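Local coordinates for protein putative hexose oxidase (Nonomuraea sp. ATCC 39727, PDB 5AWV) that probably oxidises a sugar of teicoplanin-type glycopeptide antibiotics, using a flavin (FAD) held by two covalent bonds to the protein, at residues Lys365-Thr376 with Asp464-Asp475. Numbering follows the deposited sequence.
Sequences KTKAGYLRKRLT and DVSDGAYINYPD. With FAD (flavin-adenine dinucleotide), chain M; N1L (2-amino-2-deoxy-beta-D-glucopyranuronic acid), chain B.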
# COMPACT_ATOMS: atom_id res chain seq x y z
N LYS A 365 7.25 -9.88 10.64
CA LYS A 365 6.94 -8.71 11.47
C LYS A 365 7.89 -7.61 11.08
O LYS A 365 9.13 -7.81 11.08
CB LYS A 365 7.16 -9.04 12.93
CG LYS A 365 7.11 -7.88 13.90
CD LYS A 365 5.73 -7.43 14.07
CE LYS A 365 5.61 -6.38 15.14
NZ LYS A 365 4.22 -5.85 15.10
N THR A 366 7.33 -6.43 10.76
CA THR A 366 8.09 -5.31 10.42
C THR A 366 7.74 -4.20 11.40
O THR A 366 6.55 -3.99 11.72
CB THR A 366 7.77 -4.83 8.98
OG1 THR A 366 8.10 -5.81 8.04
CG2 THR A 366 8.53 -3.56 8.64
N LYS A 367 8.73 -3.54 11.92
CA LYS A 367 8.59 -2.39 12.80
C LYS A 367 9.22 -1.24 12.06
O LYS A 367 10.08 -1.47 11.18
CB LYS A 367 9.23 -2.64 14.16
CG LYS A 367 8.70 -3.90 14.82
CD LYS A 367 9.33 -4.33 16.11
CE LYS A 367 9.20 -3.29 17.18
NZ LYS A 367 7.81 -3.17 17.72
N ALA A 368 8.87 -0.01 12.36
CA ALA A 368 9.30 1.13 11.48
C ALA A 368 9.51 2.45 12.23
O ALA A 368 9.00 2.66 13.33
CB ALA A 368 8.19 1.34 10.41
N GLY A 369 10.29 3.32 11.61
CA GLY A 369 10.58 4.68 12.09
C GLY A 369 10.91 5.56 10.92
O GLY A 369 11.32 5.06 9.85
N TYR A 370 10.71 6.87 11.08
CA TYR A 370 11.22 7.85 10.18
C TYR A 370 12.53 8.43 10.73
O TYR A 370 12.62 8.68 11.92
CB TYR A 370 10.26 9.00 10.08
CG TYR A 370 9.12 8.81 9.15
CD1 TYR A 370 9.29 9.07 7.78
CD2 TYR A 370 7.85 8.50 9.63
CE1 TYR A 370 8.22 8.96 6.90
CE2 TYR A 370 6.77 8.38 8.74
CZ TYR A 370 6.95 8.61 7.38
OH TYR A 370 5.95 8.50 6.45
N LEU A 371 13.46 8.74 9.85
CA LEU A 371 14.65 9.53 10.16
C LEU A 371 14.65 10.89 9.52
O LEU A 371 14.55 10.97 8.31
CB LEU A 371 15.91 8.76 9.71
CG LEU A 371 16.20 7.50 10.56
CD1 LEU A 371 17.28 6.68 9.91
CD2 LEU A 371 16.54 7.83 12.01
N ARG A 372 14.95 11.92 10.32
CA ARG A 372 15.30 13.28 9.86
C ARG A 372 16.78 13.52 9.73
O ARG A 372 17.18 14.39 9.00
CB ARG A 372 14.78 14.35 10.84
CG ARG A 372 13.32 14.24 11.12
CD ARG A 372 12.96 15.13 12.30
NE ARG A 372 12.98 16.53 11.80
CZ ARG A 372 13.07 17.61 12.57
NH1 ARG A 372 13.23 17.52 13.89
NH2 ARG A 372 13.02 18.81 12.01
N LYS A 373 17.58 12.75 10.44
CA LYS A 373 19.05 12.81 10.45
C LYS A 373 19.47 11.35 10.47
O LYS A 373 18.63 10.47 10.72
CB LYS A 373 19.54 13.51 11.68
CG LYS A 373 19.29 14.95 11.66
CD LYS A 373 19.59 15.51 13.04
CE LYS A 373 20.92 16.18 13.15
NZ LYS A 373 20.72 17.65 13.33
N ARG A 374 20.76 11.07 10.26
CA ARG A 374 21.21 9.70 10.41
C ARG A 374 21.02 9.16 11.78
O ARG A 374 21.02 9.86 12.83
CB ARG A 374 22.66 9.55 9.99
CG ARG A 374 23.66 10.19 10.98
CD ARG A 374 25.00 9.55 10.70
NE ARG A 374 26.15 10.09 11.38
CZ ARG A 374 26.67 9.66 12.52
NH1 ARG A 374 26.07 8.69 13.21
NH2 ARG A 374 27.83 10.18 12.94
N LEU A 375 20.94 7.85 11.80
CA LEU A 375 21.10 7.12 13.04
C LEU A 375 22.36 7.58 13.78
O LEU A 375 23.39 7.82 13.19
CB LEU A 375 21.17 5.62 12.78
CG LEU A 375 19.88 4.92 12.34
CD1 LEU A 375 20.13 3.46 11.90
CD2 LEU A 375 18.77 4.91 13.42
N THR A 376 22.28 7.72 15.09
CA THR A 376 23.39 8.22 15.88
C THR A 376 24.38 7.09 16.01
O THR A 376 24.13 5.89 15.65
CB THR A 376 22.94 8.59 17.33
OG1 THR A 376 22.61 7.40 18.03
CG2 THR A 376 21.81 9.58 17.29
N ASP A 464 15.09 15.34 17.40
CA ASP A 464 15.98 15.85 16.36
C ASP A 464 16.27 14.83 15.33
O ASP A 464 16.57 15.22 14.22
CB ASP A 464 17.36 16.31 16.96
CG ASP A 464 18.04 17.41 16.14
OD1 ASP A 464 17.35 18.43 15.74
OD2 ASP A 464 19.32 17.32 15.98
N VAL A 465 16.31 13.55 15.71
CA VAL A 465 16.75 12.51 14.83
C VAL A 465 15.60 11.76 14.25
O VAL A 465 15.58 11.49 13.03
CB VAL A 465 17.74 11.51 15.50
CG1 VAL A 465 18.07 10.37 14.55
CG2 VAL A 465 19.03 12.24 15.85
N SER A 466 14.69 11.34 15.09
CA SER A 466 13.52 10.52 14.60
C SER A 466 12.24 11.36 14.40
O SER A 466 12.11 12.47 14.96
CB SER A 466 13.24 9.41 15.58
OG SER A 466 14.24 8.39 15.43
N ASP A 467 11.29 10.78 13.62
CA ASP A 467 10.02 11.44 13.41
C ASP A 467 8.78 10.56 13.40
O ASP A 467 7.88 10.78 12.62
CB ASP A 467 10.09 12.35 12.16
CG ASP A 467 9.26 13.60 12.31
OD1 ASP A 467 9.01 14.01 13.49
OD2 ASP A 467 8.77 14.14 11.30
N GLY A 468 8.71 9.65 14.36
CA GLY A 468 7.63 8.72 14.49
C GLY A 468 7.61 7.62 13.43
O GLY A 468 8.66 7.19 13.02
N ALA A 469 6.41 7.23 12.98
CA ALA A 469 6.19 6.09 12.16
C ALA A 469 5.12 6.32 11.11
O ALA A 469 4.45 7.31 11.17
CB ALA A 469 5.90 4.86 13.01
N TYR A 470 5.13 5.44 10.11
CA TYR A 470 4.39 5.54 8.90
C TYR A 470 3.19 4.54 9.02
O TYR A 470 3.39 3.33 9.21
CB TYR A 470 5.26 5.15 7.76
CG TYR A 470 4.59 4.98 6.41
CD1 TYR A 470 3.66 5.90 5.94
CD2 TYR A 470 4.93 3.93 5.58
CE1 TYR A 470 3.07 5.74 4.69
CE2 TYR A 470 4.39 3.78 4.30
CZ TYR A 470 3.48 4.70 3.83
OH TYR A 470 2.94 4.51 2.56
N ILE A 471 1.97 5.05 8.93
CA ILE A 471 0.72 4.21 9.16
C ILE A 471 0.49 3.11 8.16
O ILE A 471 -0.15 2.18 8.49
CB ILE A 471 -0.56 5.14 9.28
CG1 ILE A 471 -1.78 4.41 9.85
CG2 ILE A 471 -0.94 5.71 7.95
CD1 ILE A 471 -1.62 3.98 11.31
N ASN A 472 1.13 3.17 6.97
CA ASN A 472 1.09 2.00 6.07
C ASN A 472 1.99 0.86 6.43
O ASN A 472 1.86 -0.25 5.84
CB ASN A 472 1.30 2.40 4.60
CG ASN A 472 0.02 2.56 3.81
OD1 ASN A 472 -1.01 1.97 4.13
ND2 ASN A 472 0.09 3.34 2.75
N TYR A 473 2.86 1.12 7.41
CA TYR A 473 3.60 0.06 8.12
C TYR A 473 3.15 -0.11 9.57
O TYR A 473 3.93 0.06 10.54
CB TYR A 473 5.08 0.43 8.12
CG TYR A 473 5.77 0.58 6.84
CD1 TYR A 473 5.30 0.05 5.63
CD2 TYR A 473 6.95 1.40 6.80
CE1 TYR A 473 5.99 0.26 4.43
CE2 TYR A 473 7.68 1.58 5.60
CZ TYR A 473 7.22 1.01 4.42
OH TYR A 473 8.00 1.24 3.22
N PRO A 474 1.86 -0.38 9.74
CA PRO A 474 1.34 -0.43 11.10
C PRO A 474 2.01 -1.52 11.97
O PRO A 474 2.32 -2.60 11.50
CB PRO A 474 -0.11 -0.75 10.92
CG PRO A 474 -0.12 -1.56 9.65
CD PRO A 474 0.92 -0.93 8.77
N ASP A 475 2.17 -1.18 13.21
CA ASP A 475 2.81 -2.05 14.23
C ASP A 475 2.08 -1.86 15.60
O ASP A 475 2.28 -0.84 16.26
CB ASP A 475 4.23 -1.61 14.38
CG ASP A 475 5.00 -2.39 15.48
OD1 ASP A 475 4.50 -3.43 16.01
OD2 ASP A 475 6.15 -1.95 15.74
PA FAD M . -5.43 -4.52 2.91
O1A FAD M . -4.81 -5.53 3.85
O2A FAD M . -6.45 -4.91 1.94
O5B FAD M . -5.96 -3.27 3.72
C5B FAD M . -5.16 -2.56 4.73
C4B FAD M . -6.05 -1.78 5.64
O4B FAD M . -6.82 -0.78 4.97
C3B FAD M . -7.08 -2.60 6.44
O3B FAD M . -7.43 -2.02 7.72
C2B FAD M . -8.22 -2.54 5.48
O2B FAD M . -9.41 -2.86 6.12
C1B FAD M . -8.17 -1.15 4.95
N9A FAD M . -8.77 -1.05 3.64
C8A FAD M . -8.52 -1.74 2.52
N7A FAD M . -9.25 -1.29 1.47
C5A FAD M . -9.98 -0.27 1.91
C6A FAD M . -11.02 0.60 1.33
N6A FAD M . -11.35 0.42 0.06
N1A FAD M . -11.54 1.57 2.15
C2A FAD M . -11.18 1.68 3.46
N3A FAD M . -10.26 0.89 4.07
C4A FAD M . -9.70 -0.11 3.34
N1 FAD M . 3.92 0.75 1.30
C2 FAD M . 4.56 1.81 0.73
O2 FAD M . 4.14 2.97 0.93
N3 FAD M . 5.62 1.65 -0.08
C4 FAD M . 6.04 0.43 -0.49
O4 FAD M . 7.00 0.30 -1.28
C4X FAD M . 5.37 -0.76 0.05
N5 FAD M . 5.73 -2.04 -0.30
C5X FAD M . 5.05 -3.14 0.13
C6 FAD M . 5.44 -4.41 -0.35
C7 FAD M . 4.74 -5.51 0.23
C7M FAD M . 5.14 -6.94 -0.20
C8 FAD M . 3.58 -5.35 1.20
C8M FAD M . 2.69 -6.51 1.57
C9 FAD M . 3.21 -4.04 1.57
C9A FAD M . 3.90 -2.96 1.10
N10 FAD M . 3.58 -1.62 1.47
C10 FAD M . 4.24 -0.52 0.96
C1' FAD M . 2.49 -1.36 2.46
C2' FAD M . 1.18 -1.05 1.83
O2' FAD M . 1.24 0.30 1.42
C3' FAD M . 0.20 -1.19 2.94
O3' FAD M . 0.33 -2.54 3.40
C4' FAD M . -1.24 -0.93 2.42
O4' FAD M . -2.03 -0.60 3.56
C5' FAD M . -1.77 -2.19 1.79
O5' FAD M . -3.05 -1.95 1.19
P FAD M . -3.92 -3.18 0.73
O1P FAD M . -5.12 -2.71 0.07
O2P FAD M . -3.13 -4.19 -0.06
O3P FAD M . -4.13 -3.89 2.14
C1 N1L B . 8.50 -5.69 1.42
C2 N1L B . 8.85 -6.06 2.95
C3 N1L B . 8.10 -5.19 3.97
C4 N1L B . 8.42 -3.74 3.64
C5 N1L B . 7.81 -3.40 2.26
C6 N1L B . 7.96 -1.90 1.88
N2 N1L B . 8.59 -7.46 3.29
O3 N1L B . 8.57 -5.45 5.38
O4 N1L B . 7.92 -2.81 4.73
O5 N1L B . 8.52 -4.18 1.21
O6B N1L B . 9.17 -1.57 1.20
O6A N1L B . 8.03 -1.12 3.01
O HOH W 1 4.06 -4.74 12.10
O HOH W 2 6.85 0.16 14.38
O HOH W 3 13.64 6.57 13.58
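D475 reaches between two lysines of the edge strand 363-371, its carboxylate swung anti to the backbone N (chi1 177°). K367 NZ forms a salt bridge with D475 OD2 at 2.9 Å on the syn lone pair, whereas K365, crossing D475 at about a right angle, brings NZ into a salt bridge with D475 OD1 from above the carboxylate plane, 2.6 Å away. K367 also pairs with D477, so the charges form a buried network. One water joins T366 O, P474 O and K365 NZ; another links A368 N to D475 OD2. Farther along, the backbones join directly: Y370 N donates to G468 O (2.8 Å), D467 N to Y370 O, and R372 N to V465 O. Beside them the Y370 and Y470 side chains cross at a slant, Y370 CE2 3.7 Å from Y470 CB, and the Y370 ring turns an edge to the carbonyls of G468 and A469; its hydroxyl is hydrogen-bonded to K425. L371 CD2 lies alongside V465 CG1 at 3.9 Å, and at the exposed end K373 NZ forms a salt bridge with D464 OD2, 42° out of the carboxylate plane.

At the flavin end A368 CB touches the edge of the Y473 ring at CD2 (3.8 Å). One face of that ring carries the aminosugar acid, O4 lying toward the rim; Y470 CD2 sits over the centre of the opposite face. Y470 OH donates to FAD O2 at 2.5 Å and accepts a hydrogen bond from N472 ND2. Sheet edge and berberine-like C-terminal part thus meet beside the flavin and aminosugar pocket, as in FAD-linked oxidases of the berberine bridge enzyme type.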